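Local coordinates for ribosome-inactivating protein 3 (Zea mays, PDB 2PQG) that belongs to the plant ribosome-inactivating protein family and has a fold in which a mixed beta-sheet packs against a long central helix, at residues Leu72-Phe77 against Ser175-Leu180; Glu49-Thr54 against His94-Asn99; Leu65-Asp70 against Val182-Gly187. All coordinates share one frame; numbering follows the deposited sequence.

Contact 1 of 3, residues Leu72-Phe77 against Ser175-Leu180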
ATOM      1  N   LEU A  72      -6.677   0.761  -6.196  1.00 28.51           N
ATOM      2  CA  LEU A  72      -5.322   1.227  -5.897  1.00 25.95           C
ATOM      3  C   LEU A  72      -4.611   0.379  -4.850  1.00 26.71           C
ATOM      4  O   LEU A  72      -3.895   0.903  -3.995  1.00 27.10           O
ATOM      5  CB  LEU A  72      -5.324   2.698  -5.447  1.00 23.03           C
ATOM      6  CG  LEU A  72      -5.434   3.789  -6.524  1.00 23.18           C
ATOM      7  CD1 LEU A  72      -5.138   5.151  -5.911  1.00 19.12           C
ATOM      8  CD2 LEU A  72      -4.448   3.510  -7.650  1.00 21.56           C
ATOM      9  N   TYR A  73      -4.790  -0.934  -4.915  1.00 26.75           N
ATOM     10  CA  TYR A  73      -4.137  -1.786  -3.941  1.00 27.14           C
ATOM     11  C   TYR A  73      -3.170  -2.765  -4.567  1.00 24.66           C
ATOM     12  O   TYR A  73      -3.387  -3.254  -5.671  1.00 23.91           O
ATOM     13  CB  TYR A  73      -5.164  -2.550  -3.120  1.00 30.74           C
ATOM     14  CG  TYR A  73      -4.705  -2.802  -1.702  1.00 33.33           C
ATOM     15  CD1 TYR A  73      -4.655  -1.763  -0.776  1.00 30.54           C
ATOM     16  CD2 TYR A  73      -4.319  -4.077  -1.287  1.00 35.24           C
ATOM     17  CE1 TYR A  73      -4.233  -1.985   0.533  1.00 31.24           C
ATOM     18  CE2 TYR A  73      -3.893  -4.311   0.019  1.00 35.42           C
ATOM     19  CZ  TYR A  73      -3.856  -3.262   0.924  1.00 33.47           C
ATOM     20  OH  TYR A  73      -3.463  -3.496   2.223  1.00 32.47           O
ATOM     21  N   LEU A  74      -2.107  -3.058  -3.829  1.00 23.19           N
ATOM     22  CA  LEU A  74      -1.055  -3.973  -4.268  1.00 22.30           C
ATOM     23  C   LEU A  74      -1.514  -5.424  -4.385  1.00 20.68           C
ATOM     24  O   LEU A  74      -2.161  -5.949  -3.479  1.00 26.73           O
ATOM     25  CB  LEU A  74       0.111  -3.890  -3.283  1.00 21.95           C
ATOM     26  CG  LEU A  74       1.371  -4.705  -3.527  1.00 18.82           C
ATOM     27  CD1 LEU A  74       2.080  -4.204  -4.762  1.00 19.12           C
ATOM     28  CD2 LEU A  74       2.275  -4.569  -2.322  1.00 21.58           C
ATOM     29  N   VAL A  75      -1.181  -6.075  -5.494  1.00 18.84           N
ATOM     30  CA  VAL A  75      -1.560  -7.472  -5.684  1.00 16.92           C
ATOM     31  C   VAL A  75      -0.317  -8.343  -5.566  1.00 18.61           C
ATOM     32  O   VAL A  75      -0.370  -9.451  -5.032  1.00 19.74           O
ATOM     33  CB  VAL A  75      -2.193  -7.716  -7.066  1.00 14.65           C
ATOM     34  CG1 VAL A  75      -2.665  -9.156  -7.174  1.00 13.81           C
ATOM     35  CG2 VAL A  75      -3.351  -6.761  -7.281  1.00 19.09           C
ATOM     36  N   GLY A  76       0.805  -7.833  -6.066  1.00 18.36           N
ATOM     37  CA  GLY A  76       2.048  -8.580  -6.006  1.00 17.11           C
ATOM     38  C   GLY A  76       3.221  -7.736  -6.451  1.00 16.88           C
ATOM     39  O   GLY A  76       3.059  -6.561  -6.779  1.00 18.67           O
ATOM     40  N   PHE A  77       4.405  -8.338  -6.474  1.00 18.03           N
ATOM     41  CA  PHE A  77       5.613  -7.635  -6.890  1.00 19.34           C
ATOM     42  C   PHE A  77       6.561  -8.560  -7.659  1.00 20.30           C
ATOM     43  O   PHE A  77       6.562  -9.779  -7.457  1.00 20.50           O
ATOM     44  CB  PHE A  77       6.317  -7.038  -5.665  1.00 19.59           C
ATOM     45  CG  PHE A  77       6.944  -8.063  -4.754  1.00 22.11           C
ATOM     46  CD1 PHE A  77       8.285  -8.409  -4.890  1.00 21.12           C
ATOM     47  CD2 PHE A  77       6.204  -8.660  -3.739  1.00 20.44           C
ATOM     48  CE1 PHE A  77       8.878  -9.333  -4.033  1.00 18.95           C
ATOM     49  CE2 PHE A  77       6.792  -9.590  -2.877  1.00 20.18           C
ATOM     50  CZ  PHE A  77       8.132  -9.921  -3.024  1.00 17.65           C
ATOM     51  N   SER A 175       6.813  -7.320   6.808  1.00 15.20           N
ATOM     52  CA  SER A 175       7.205  -6.026   7.334  1.00 14.72           C
ATOM     53  C   SER A 175       7.567  -5.037   6.238  1.00 13.36           C
ATOM     54  O   SER A 175       7.111  -3.897   6.255  1.00 13.05           O
ATOM     55  CB  SER A 175       8.381  -6.207   8.289  1.00 14.07           C
ATOM     56  OG  SER A 175       8.863  -4.959   8.734  1.00 18.24           O
ATOM     57  N   LYS A 176       8.388  -5.479   5.291  1.00 14.49           N
ATOM     58  CA  LYS A 176       8.813  -4.635   4.179  1.00 15.42           C
ATOM     59  C   LYS A 176       7.632  -4.332   3.251  1.00 19.65           C
ATOM     60  O   LYS A 176       7.505  -3.221   2.716  1.00 20.37           O
ATOM     61  CB  LYS A 176       9.933  -5.332   3.414  1.00 12.14           C
ATOM     62  CG  LYS A 176      11.188  -5.557   4.273  1.00 15.41           C
ATOM     63  CD  LYS A 176      11.745  -4.215   4.737  1.00 20.59           C
ATOM     64  CE  LYS A 176      13.011  -4.336   5.571  1.00 20.71           C
ATOM     65  NZ  LYS A 176      12.701  -4.609   6.992  1.00 27.79           N
ATOM     66  N   LEU A 177       6.752  -5.313   3.079  1.00 17.37           N
ATOM     67  CA  LEU A 177       5.593  -5.130   2.222  1.00 19.03           C
ATOM     68  C   LEU A 177       4.587  -4.121   2.755  1.00 19.58           C
ATOM     69  O   LEU A 177       4.062  -3.317   1.990  1.00 18.67           O
ATOM     70  CB  LEU A 177       4.900  -6.471   1.961  1.00 17.07           C
ATOM     71  CG  LEU A 177       5.546  -7.305   0.844  1.00 14.08           C
ATOM     72  CD1 LEU A 177       4.816  -8.621   0.670  1.00  6.63           C
ATOM     73  CD2 LEU A 177       5.522  -6.505  -0.460  1.00 14.50           C
ATOM     74  N   VAL A 178       4.328  -4.141   4.061  1.00 21.75           N
ATOM     75  CA  VAL A 178       3.362  -3.203   4.631  1.00 21.71           C
ATOM     76  C   VAL A 178       3.905  -1.774   4.729  1.00 21.17           C
ATOM     77  O   VAL A 178       3.167  -0.847   5.045  1.00 26.05           O
ATOM     78  CB  VAL A 178       2.865  -3.676   6.025  1.00 19.43           C
ATOM     79  CG1 VAL A 178       3.929  -3.419   7.072  1.00 14.67           C
ATOM     80  CG2 VAL A 178       1.540  -2.998   6.364  1.00 10.74           C
ATOM     81  N   LYS A 179       5.190  -1.588   4.460  1.00 19.05           N
ATOM     82  CA  LYS A 179       5.762  -0.250   4.495  1.00 18.35           C
ATOM     83  C   LYS A 179       5.488   0.393   3.136  1.00 20.98           C
ATOM     84  O   LYS A 179       5.228   1.602   3.043  1.00 22.09           O
ATOM     85  CB  LYS A 179       7.268  -0.305   4.738  1.00 15.03           C
ATOM     86  CG  LYS A 179       7.663  -0.765   6.122  1.00 11.14           C
ATOM     87  CD  LYS A 179       9.171  -0.799   6.266  1.00 12.00           C
ATOM     88  CE  LYS A 179       9.576  -1.106   7.694  1.00 17.44           C
ATOM     89  NZ  LYS A 179       8.928  -0.167   8.642  1.00 22.04           N
ATOM     90  N   LEU A 180       5.539  -0.427   2.085  1.00 18.10           N
ATOM     91  CA  LEU A 180       5.300   0.049   0.724  1.00 18.38           C
ATOM     92  C   LEU A 180       3.809   0.206   0.458  1.00 17.43           C
ATOM     93  O   LEU A 180       3.397   1.078  -0.303  1.00 13.00           O
ATOM     94  CB  LEU A 180       5.911  -0.919  -0.296  1.00 16.41           C
ATOM     95  CG  LEU A 180       7.420  -1.157  -0.173  1.00 17.36           C
ATOM     96  CD1 LEU A 180       7.851  -2.186  -1.212  1.00 13.60           C
ATOM     97  CD2 LEU A 180       8.185   0.156  -0.347  1.00 10.83           C
TER
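Leu177 projects from its helix between Leu74 and Phe77 of the strand, and its two methyl groups share the work. CD2 of Leu177 lies 4.0 Å from CD2 of Phe77, while CD1 of Leu177 comes to 4.2 Å from CE2 of Phe77. Both methyls meet the ring at its CD2-CE2 bond, and the leucine side chain runs about at right angles to that of the phenylalanine, approaching the ring obliquely. CD2 of Leu177 also touches CD2 of Leu74 at 4.2 Å, so this one methyl bridges two strand residues. Phe77 places its CG between the backbone N and the carbonyl carbon (chi1 70°), which brings CD2 and CE2 to Leu177.

Leu74 and Phe77 are three positions apart, yet both face the helix. The explanation is a classic beta bulge in this antiparallel part of the sheet: Val75 and Gly76 together stand opposite Ala66 of strand 62-68, and Val75 has a helix-like psi of -37°. The extra residue shifts the alternation, putting Phe77 on the same face as Leu74. That face of the sheet lies on helix 171-189, the long central helix of the ribosome-inactivating protein fold. Branched leucines suit such a boundary, since each offers two methyls to different neighbours without needing a polar partner; the flat apolar ring gives the leucine methyls a broad surface to rest against. Around this core, Leu177 also packs on Leu135 of helix 125-135 and on Leu103, while the Phe77 ring meets that of Trp85, the two planes being about 20° apart.

Contact 2 of 3, residues Glu49-Thr54 against His94-Asn99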
ATOM      1  N   GLU A  49      -8.789  -4.682 -14.422  1.00 38.36           N
ATOM      2  CA  GLU A  49      -8.840  -4.356 -15.831  1.00 39.10           C
ATOM      3  C   GLU A  49      -7.851  -3.319 -16.331  1.00 37.94           C
ATOM      4  O   GLU A  49      -7.609  -3.210 -17.539  1.00 41.79           O
ATOM      5  CB  GLU A  49     -10.290  -3.986 -16.156  1.00 41.17           C
ATOM      6  N   LEU A  50      -7.346  -2.523 -15.399  1.00 35.40           N
ATOM      7  CA  LEU A  50      -6.267  -1.603 -15.705  1.00 34.97           C
ATOM      8  C   LEU A  50      -5.268  -1.738 -14.550  1.00 31.82           C
ATOM      9  O   LEU A  50      -5.634  -1.780 -13.370  1.00 31.70           O
ATOM     10  CB  LEU A  50      -6.697  -0.134 -15.857  1.00 36.62           C
ATOM     11  CG  LEU A  50      -7.498   0.142 -17.122  1.00 40.58           C
ATOM     12  CD1 LEU A  50      -8.553   1.194 -16.802  1.00 42.04           C
ATOM     13  CD2 LEU A  50      -6.584   0.591 -18.251  1.00 41.85           C
ATOM     14  N   TRP A  51      -3.993  -1.834 -14.900  1.00 28.74           N
ATOM     15  CA  TRP A  51      -2.931  -1.993 -13.915  1.00 24.81           C
ATOM     16  C   TRP A  51      -1.937  -0.852 -13.846  1.00 22.95           C
ATOM     17  O   TRP A  51      -1.500  -0.335 -14.886  1.00 23.93           O
ATOM     18  CB  TRP A  51      -2.151  -3.272 -14.187  1.00 21.39           C
ATOM     19  CG  TRP A  51      -2.910  -4.547 -13.940  1.00 22.33           C
ATOM     20  CD1 TRP A  51      -3.741  -5.192 -14.800  1.00 22.34           C
ATOM     21  CD2 TRP A  51      -2.919  -5.309 -12.725  1.00 23.49           C
ATOM     22  NE1 TRP A  51      -4.270  -6.313 -14.199  1.00 22.08           N
ATOM     23  CE2 TRP A  51      -3.783  -6.405 -12.923  1.00 20.65           C
ATOM     24  CE3 TRP A  51      -2.281  -5.166 -11.486  1.00 24.92           C
ATOM     25  CZ2 TRP A  51      -4.029  -7.352 -11.931  1.00 18.46           C
ATOM     26  CZ3 TRP A  51      -2.529  -6.111 -10.498  1.00 24.00           C
ATOM     27  CH2 TRP A  51      -3.398  -7.190 -10.730  1.00 18.62           C
ATOM     28  N   LEU A  52      -1.618  -0.427 -12.623  1.00 21.94           N
ATOM     29  CA  LEU A  52      -0.592   0.590 -12.422  1.00 20.57           C
ATOM     30  C   LEU A  52       0.655  -0.185 -11.954  1.00 19.87           C
ATOM     31  O   LEU A  52       0.614  -0.954 -10.986  1.00 18.31           O
ATOM     32  CB  LEU A  52      -0.964   1.619 -11.346  1.00 19.18           C
ATOM     33  CG  LEU A  52       0.223   2.361 -10.708  1.00 22.19           C
ATOM     34  CD1 LEU A  52       1.047   3.073 -11.767  1.00 22.66           C
ATOM     35  CD2 LEU A  52      -0.307   3.351  -9.680  1.00 20.48           C
ATOM     36  N   TYR A  53       1.758  -0.008 -12.671  1.00 22.72           N
ATOM     37  CA  TYR A  53       3.027  -0.654 -12.341  1.00 26.67           C
ATOM     38  C   TYR A  53       4.025   0.389 -11.871  1.00 28.38           C
ATOM     39  O   TYR A  53       4.403   1.283 -12.631  1.00 28.37           O
ATOM     40  CB  TYR A  53       3.634  -1.343 -13.556  1.00 31.23           C
ATOM     41  CG  TYR A  53       3.121  -2.730 -13.800  1.00 37.30           C
ATOM     42  CD1 TYR A  53       1.756  -2.988 -13.844  1.00 39.60           C
ATOM     43  CD2 TYR A  53       4.004  -3.790 -14.010  1.00 40.70           C
ATOM     44  CE1 TYR A  53       1.274  -4.271 -14.094  1.00 42.65           C
ATOM     45  CE2 TYR A  53       3.534  -5.081 -14.262  1.00 44.13           C
ATOM     46  CZ  TYR A  53       2.166  -5.312 -14.301  1.00 42.15           C
ATOM     47  OH  TYR A  53       1.687  -6.579 -14.543  1.00 40.03           O
ATOM     48  N   THR A  54       4.448   0.288 -10.618  1.00 26.81           N
ATOM     49  CA  THR A  54       5.419   1.232 -10.111  1.00 24.03           C
ATOM     50  C   THR A  54       6.719   0.505  -9.841  1.00 21.97           C
ATOM     51  O   THR A  54       6.768  -0.459  -9.083  1.00 17.55           O
ATOM     52  CB  THR A  54       4.909   1.956  -8.833  1.00 24.15           C
ATOM     53  OG1 THR A  54       4.640   1.007  -7.795  1.00 28.22           O
ATOM     54  CG2 THR A  54       3.635   2.714  -9.143  1.00 22.13           C
ATOM     55  N   HIS A  94      -4.908 -16.918  -9.070  1.00 32.64           N
ATOM     56  CA  HIS A  94      -3.943 -15.895  -9.438  1.00 27.45           C
ATOM     57  C   HIS A  94      -4.504 -14.828 -10.358  1.00 25.47           C
ATOM     58  O   HIS A  94      -5.202 -15.136 -11.325  1.00 26.84           O
ATOM     59  CB  HIS A  94      -2.729 -16.519 -10.132  1.00 27.88           C
ATOM     60  CG  HIS A  94      -1.674 -17.035  -9.204  1.00 26.57           C
ATOM     61  ND1 HIS A  94      -1.398 -18.378  -9.053  1.00 27.67           N
ATOM     62  CD2 HIS A  94      -0.824 -16.383  -8.379  1.00 25.16           C
ATOM     63  CE1 HIS A  94      -0.425 -18.529  -8.171  1.00 26.21           C
ATOM     64  NE2 HIS A  94      -0.060 -17.333  -7.747  1.00 28.51           N
ATOM     65  N   LEU A  95      -4.229 -13.566 -10.033  1.00 24.34           N
ATOM     66  CA  LEU A  95      -4.640 -12.461 -10.893  1.00 24.46           C
ATOM     67  C   LEU A  95      -3.403 -12.172 -11.772  1.00 25.21           C
ATOM     68  O   LEU A  95      -3.531 -11.765 -12.930  1.00 25.71           O
ATOM     69  CB  LEU A  95      -4.997 -11.199 -10.092  1.00 25.90           C
ATOM     70  CG  LEU A  95      -6.214 -11.339  -9.180  1.00 25.10           C
ATOM     71  CD1 LEU A  95      -6.433 -10.042  -8.435  1.00 25.44           C
ATOM     72  CD2 LEU A  95      -7.445 -11.702 -10.002  1.00 21.53           C
ATOM     73  N   LEU A  96      -2.201 -12.382 -11.228  1.00 24.11           N
ATOM     74  CA  LEU A  96      -0.967 -12.154 -11.978  1.00 23.28           C
ATOM     75  C   LEU A  96      -0.687 -13.307 -12.942  1.00 26.00           C
ATOM     76  O   LEU A  96      -1.042 -14.464 -12.684  1.00 28.20           O
ATOM     77  CB  LEU A  96       0.220 -12.014 -11.023  1.00 21.91           C
ATOM     78  CG  LEU A  96       0.081 -10.969  -9.908  1.00 26.41           C
ATOM     79  CD1 LEU A  96       1.396 -10.862  -9.121  1.00 24.37           C
ATOM     80  CD2 LEU A  96      -0.286  -9.619 -10.513  1.00 23.50           C
ATOM     81  N   GLY A  97      -0.068 -12.980 -14.070  1.00 27.95           N
ATOM     82  CA  GLY A  97       0.310 -13.991 -15.041  1.00 29.14           C
ATOM     83  C   GLY A  97       1.818 -14.155 -14.897  1.00 28.79           C
ATOM     84  O   GLY A  97       2.415 -13.622 -13.958  1.00 29.70           O
ATOM     85  N   ASP A  98       2.444 -14.891 -15.809  1.00 27.86           N
ATOM     86  CA  ASP A  98       3.898 -15.103 -15.793  1.00 26.96           C
ATOM     87  C   ASP A  98       4.438 -15.991 -14.690  1.00 23.75           C
ATOM     88  O   ASP A  98       5.481 -15.682 -14.122  1.00 25.31           O
ATOM     89  CB  ASP A  98       4.652 -13.764 -15.743  1.00 27.31           C
ATOM     90  CG  ASP A  98       4.668 -13.041 -17.083  1.00 27.15           C
ATOM     91  OD1 ASP A  98       4.173 -13.609 -18.081  1.00 25.09           O
ATOM     92  OD2 ASP A  98       5.187 -11.904 -17.135  1.00 26.77           O
ATOM     93  N   ASN A  99       3.742 -17.082 -14.379  1.00 25.04           N
ATOM     94  CA  ASN A  99       4.205 -18.024 -13.349  1.00 24.72           C
ATOM     95  C   ASN A  99       4.347 -17.411 -11.964  1.00 21.43           C
ATOM     96  O   ASN A  99       5.392 -17.547 -11.324  1.00 23.67           O
ATOM     97  CB  ASN A  99       5.560 -18.626 -13.761  1.00 24.34           C
ATOM     98  CG  ASN A  99       5.433 -19.666 -14.857  1.00 24.21           C
ATOM     99  OD1 ASN A  99       6.342 -19.834 -15.667  1.00 25.65           O
ATOM    100  ND2 ASN A  99       4.308 -20.381 -14.878  1.00 20.40           N
TER
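Trp51 and Leu96 have the closest alpha carbons across this contact, CA to CA 10.5 Å, so the regular strand at 51-54 and the irregular loop 94-99 stay well apart and are joined by side chains alone. The long indole is suited to closing that distance. With CG anti to the carbonyl carbon (chi1 -69°), Trp51 brings CH2 and CZ3 to Leu96, and this far corner of the six-membered ring makes the contact. CH2 of Trp51 lies 4.0 Å from CD2 of Leu96, and the same methyl is 4.2 Å from Trp51 CZ3; the two side chains cross nearly perpendicularly, and the methyl approaches the ring obliquely. Leu95 comes from another direction, its CB lying at the ring edge, close to the indole plane, 4.4 Å from Trp51 CH2.

Leucines suit positions 95 and 96 because they offer a CB and a methyl to the apolar ring of Trp51, while the loop backbone is held by Glu86, whose OE2 and OE1 accept the amides of Leu95 and Leu96, respectively. Leu96 packs further on Ala66 and Trp84, while Leu95 reaches Pro48 and Arg68. The arrangement is that of a crossover connection: leaving strand 84-86, the chain passes over the sheet face turned away from helix 171-189 before entering the parallel edge strand 101-102, and Leu95 and Leu96 cover part of that face.

Contact 3 of 3, residues Leu65-Asp70 against Val182-Gly187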
ATOM      1  N   LEU A  65       5.978  -3.050  -8.575  1.00 19.31           N
ATOM      2  CA  LEU A  65       4.759  -3.325  -7.813  1.00 20.66           C
ATOM      3  C   LEU A  65       3.548  -3.407  -8.745  1.00 19.67           C
ATOM      4  O   LEU A  65       3.336  -2.524  -9.572  1.00 20.35           O
ATOM      5  CB  LEU A  65       4.520  -2.222  -6.773  1.00 17.76           C
ATOM      6  CG  LEU A  65       5.596  -1.903  -5.728  1.00 13.80           C
ATOM      7  CD1 LEU A  65       5.107  -0.744  -4.856  1.00 12.52           C
ATOM      8  CD2 LEU A  65       5.900  -3.127  -4.879  1.00  3.46           C
ATOM      9  N   ALA A  66       2.762  -4.471  -8.619  1.00 19.59           N
ATOM     10  CA  ALA A  66       1.568  -4.638  -9.451  1.00 20.42           C
ATOM     11  C   ALA A  66       0.351  -4.115  -8.690  1.00 21.33           C
ATOM     12  O   ALA A  66      -0.135  -4.765  -7.759  1.00 24.66           O
ATOM     13  CB  ALA A  66       1.368  -6.112  -9.798  1.00 19.69           C
ATOM     14  N   ILE A  67      -0.151  -2.953  -9.095  1.00 17.38           N
ATOM     15  CA  ILE A  67      -1.286  -2.341  -8.419  1.00 18.33           C
ATOM     16  C   ILE A  67      -2.563  -2.236  -9.253  1.00 20.22           C
ATOM     17  O   ILE A  67      -2.538  -1.761 -10.381  1.00 22.44           O
ATOM     18  CB  ILE A  67      -0.914  -0.926  -7.929  1.00 14.44           C
ATOM     19  CG1 ILE A  67       0.232  -1.014  -6.922  1.00 15.54           C
ATOM     20  CG2 ILE A  67      -2.118  -0.247  -7.313  1.00 10.60           C
ATOM     21  CD1 ILE A  67       0.900   0.321  -6.638  1.00 12.38           C
ATOM     22  N   ARG A  68      -3.682  -2.676  -8.681  1.00 21.47           N
ATOM     23  CA  ARG A  68      -4.968  -2.595  -9.370  1.00 25.22           C
ATOM     24  C   ARG A  68      -5.348  -1.128  -9.461  1.00 27.59           C
ATOM     25  O   ARG A  68      -5.221  -0.392  -8.489  1.00 29.62           O
ATOM     26  CB  ARG A  68      -6.071  -3.304  -8.580  1.00 23.43           C
ATOM     27  CG  ARG A  68      -5.860  -4.771  -8.324  1.00 19.24           C
ATOM     28  CD  ARG A  68      -6.970  -5.309  -7.428  1.00 23.04           C
ATOM     29  NE  ARG A  68      -8.302  -5.121  -8.002  1.00 25.34           N
ATOM     30  CZ  ARG A  68      -9.171  -6.105  -8.207  1.00 24.83           C
ATOM     31  NH1 ARG A  68      -8.847  -7.353  -7.885  1.00 22.93           N
ATOM     32  NH2 ARG A  68     -10.363  -5.844  -8.734  1.00 25.07           N
ATOM     33  N   MET A  69      -5.821  -0.701 -10.621  1.00 31.77           N
ATOM     34  CA  MET A  69      -6.232   0.686 -10.788  1.00 36.03           C
ATOM     35  C   MET A  69      -7.571   0.948 -10.112  1.00 36.83           C
ATOM     36  O   MET A  69      -7.798   2.039  -9.593  1.00 39.31           O
ATOM     37  CB  MET A  69      -6.337   1.028 -12.270  1.00 37.60           C
ATOM     38  CG  MET A  69      -5.099   1.667 -12.821  1.00 44.02           C
ATOM     39  SD  MET A  69      -5.059   3.383 -12.298  1.00 51.10           S
ATOM     40  CE  MET A  69      -5.844   4.111 -13.701  1.00 50.78           C
ATOM     41  N   ASP A  70      -8.451  -0.053 -10.098  1.00 37.06           N
ATOM     42  CA  ASP A  70      -9.763   0.138  -9.499  1.00 37.72           C
ATOM     43  C   ASP A  70      -9.784   0.453  -7.995  1.00 36.81           C
ATOM     44  O   ASP A  70     -10.542   1.319  -7.564  1.00 39.19           O
ATOM     45  CB  ASP A  70     -10.701  -1.045  -9.827  1.00 38.81           C
ATOM     46  CG  ASP A  70     -10.078  -2.403  -9.560  1.00 36.51           C
ATOM     47  OD1 ASP A  70      -9.141  -2.487  -8.742  1.00 32.09           O
ATOM     48  OD2 ASP A  70     -10.549  -3.393 -10.165  1.00 38.54           O
ATOM     49  N   VAL A 182       1.577   1.190   2.601  1.00 16.68           N
ATOM     50  CA  VAL A 182       1.150   2.466   3.166  1.00 16.15           C
ATOM     51  C   VAL A 182       1.750   3.673   2.442  1.00 15.71           C
ATOM     52  O   VAL A 182       1.034   4.626   2.147  1.00 16.08           O
ATOM     53  CB  VAL A 182       1.485   2.559   4.679  1.00 17.03           C
ATOM     54  CG1 VAL A 182       1.016   3.886   5.232  1.00 18.65           C
ATOM     55  CG2 VAL A 182       0.810   1.432   5.433  1.00 11.97           C
ATOM     56  N   MET A 183       3.052   3.632   2.153  1.00 16.13           N
ATOM     57  CA  MET A 183       3.720   4.739   1.452  1.00 15.30           C
ATOM     58  C   MET A 183       3.242   4.913   0.009  1.00 16.57           C
ATOM     59  O   MET A 183       3.083   6.042  -0.463  1.00 17.44           O
ATOM     60  CB  MET A 183       5.243   4.545   1.432  1.00 14.95           C
ATOM     61  CG  MET A 183       5.944   4.780   2.761  1.00 13.09           C
ATOM     62  SD  MET A 183       7.747   4.673   2.644  1.00 19.31           S
ATOM     63  CE  MET A 183       8.040   2.878   2.803  1.00 14.20           C
ATOM     64  N   VAL A 184       3.028   3.810  -0.703  1.00 17.35           N
ATOM     65  CA  VAL A 184       2.581   3.908  -2.088  1.00 18.36           C
ATOM     66  C   VAL A 184       1.055   3.852  -2.287  1.00 20.46           C
ATOM     67  O   VAL A 184       0.442   4.863  -2.633  1.00 22.63           O
ATOM     68  CB  VAL A 184       3.260   2.836  -2.955  1.00 16.19           C
ATOM     69  CG1 VAL A 184       2.835   2.988  -4.394  1.00 12.30           C
ATOM     70  CG2 VAL A 184       4.776   2.970  -2.842  1.00 14.52           C
ATOM     71  N   CYS A 185       0.435   2.695  -2.068  1.00 19.60           N
ATOM     72  CA  CYS A 185      -1.008   2.583  -2.256  1.00 20.50           C
ATOM     73  C   CYS A 185      -1.785   3.590  -1.449  1.00 22.77           C
ATOM     74  O   CYS A 185      -2.568   4.374  -1.994  1.00 27.37           O
ATOM     75  CB  CYS A 185      -1.504   1.208  -1.859  1.00 21.30           C
ATOM     76  SG  CYS A 185      -0.791  -0.114  -2.821  1.00 30.68           S
ATOM     77  N   GLU A 186      -1.581   3.547  -0.139  1.00 21.75           N
ATOM     78  CA  GLU A 186      -2.279   4.450   0.766  1.00 21.63           C
ATOM     79  C   GLU A 186      -1.803   5.882   0.591  1.00 20.55           C
ATOM     80  O   GLU A 186      -2.528   6.822   0.910  1.00 21.09           O
ATOM     81  CB  GLU A 186      -2.109   3.975   2.214  1.00 19.00           C
ATOM     82  CG  GLU A 186      -2.619   2.556   2.420  1.00 21.87           C
ATOM     83  CD  GLU A 186      -4.139   2.422   2.299  1.00 21.52           C
ATOM     84  OE1 GLU A 186      -4.771   3.293   1.673  1.00 21.22           O
ATOM     85  OE2 GLU A 186      -4.706   1.434   2.817  1.00 22.52           O
ATOM     86  N   GLY A 187      -0.587   6.048   0.083  1.00 19.55           N
ATOM     87  CA  GLY A 187      -0.085   7.384  -0.156  1.00 19.06           C
ATOM     88  C   GLY A 187      -0.867   7.977  -1.321  1.00 20.93           C
ATOM     89  O   GLY A 187      -1.155   9.177  -1.347  1.00 19.61           O
TER
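Ile67, Val184 and Cys185 meet here through groups that are not flat; the flat groups of the contact, the Arg68 guanidinium and the Asp70 carboxylate, pair with each other where the strand ends. Asp70 lies at the guanidinium edge, in its plane, and is gripped side-on by two nitrogens. Arg68 NE gives an almost straight bond to Asp70 OD1 (2.9 Å, 178°), using that oxygen's syn lone pair, whereas the salt bridge from Arg68 NH2 to Asp70 OD2, 2.8 Å long, is tilted out of both planes. Two bonds fix the rotation of the guanidinium, and NH2 is held also by the carbonyl of Lys45.

The contact with the helix itself is apolar. The extended Ile67 chain, with CG1 beside the backbone N (chi1 -62°), brings its terminal CD1 to 4.0 Å from Val184 CG1 and 4.2 Å from Cys185 SG. The other methyl of Val184, CG2, meets Leu65 CD1 at 4.2 Å, so the valine fork is shared between two strand residues. Short Val184 and Cys185 suffice because the longer Leu65 and Ile67, extending from the strand, bridge most of the gap.

Strand 65-68 and helix 182-187 run nearly parallel, 20° apart, with axes 10.8 Å from each other. The helix widens into a pi-type turn; Tyr15 of helix 15-27 binds the carbonyl of Met183 within it, and Arg23 that of Gly187 after it. The strand lies between strands 51-57 and 74-78.

Overall arrangement
From the N terminus the chain lays down strands 51-57, 62-68 and 74-78 as successive antiparallel neighbours, supplying the first segments of contacts 2, 3 and 1 in that order. Contact 2 closes first, when the loop at 94-99 returns to strand 51-57. Much later helix 171-189 closes contact 1 with residues 175-180, then contact 3 with residues 182-187. Contact 1 is thus enclosed by contact 3, whereas contact 2 crosses both. Contacts 1 and 3, centres about 7 Å apart, fasten adjacent strands to points about two turns apart on one helix; contact 2 lies on the other face of the sheet, where Val75 meets Trp51, Leu95 and Leu96.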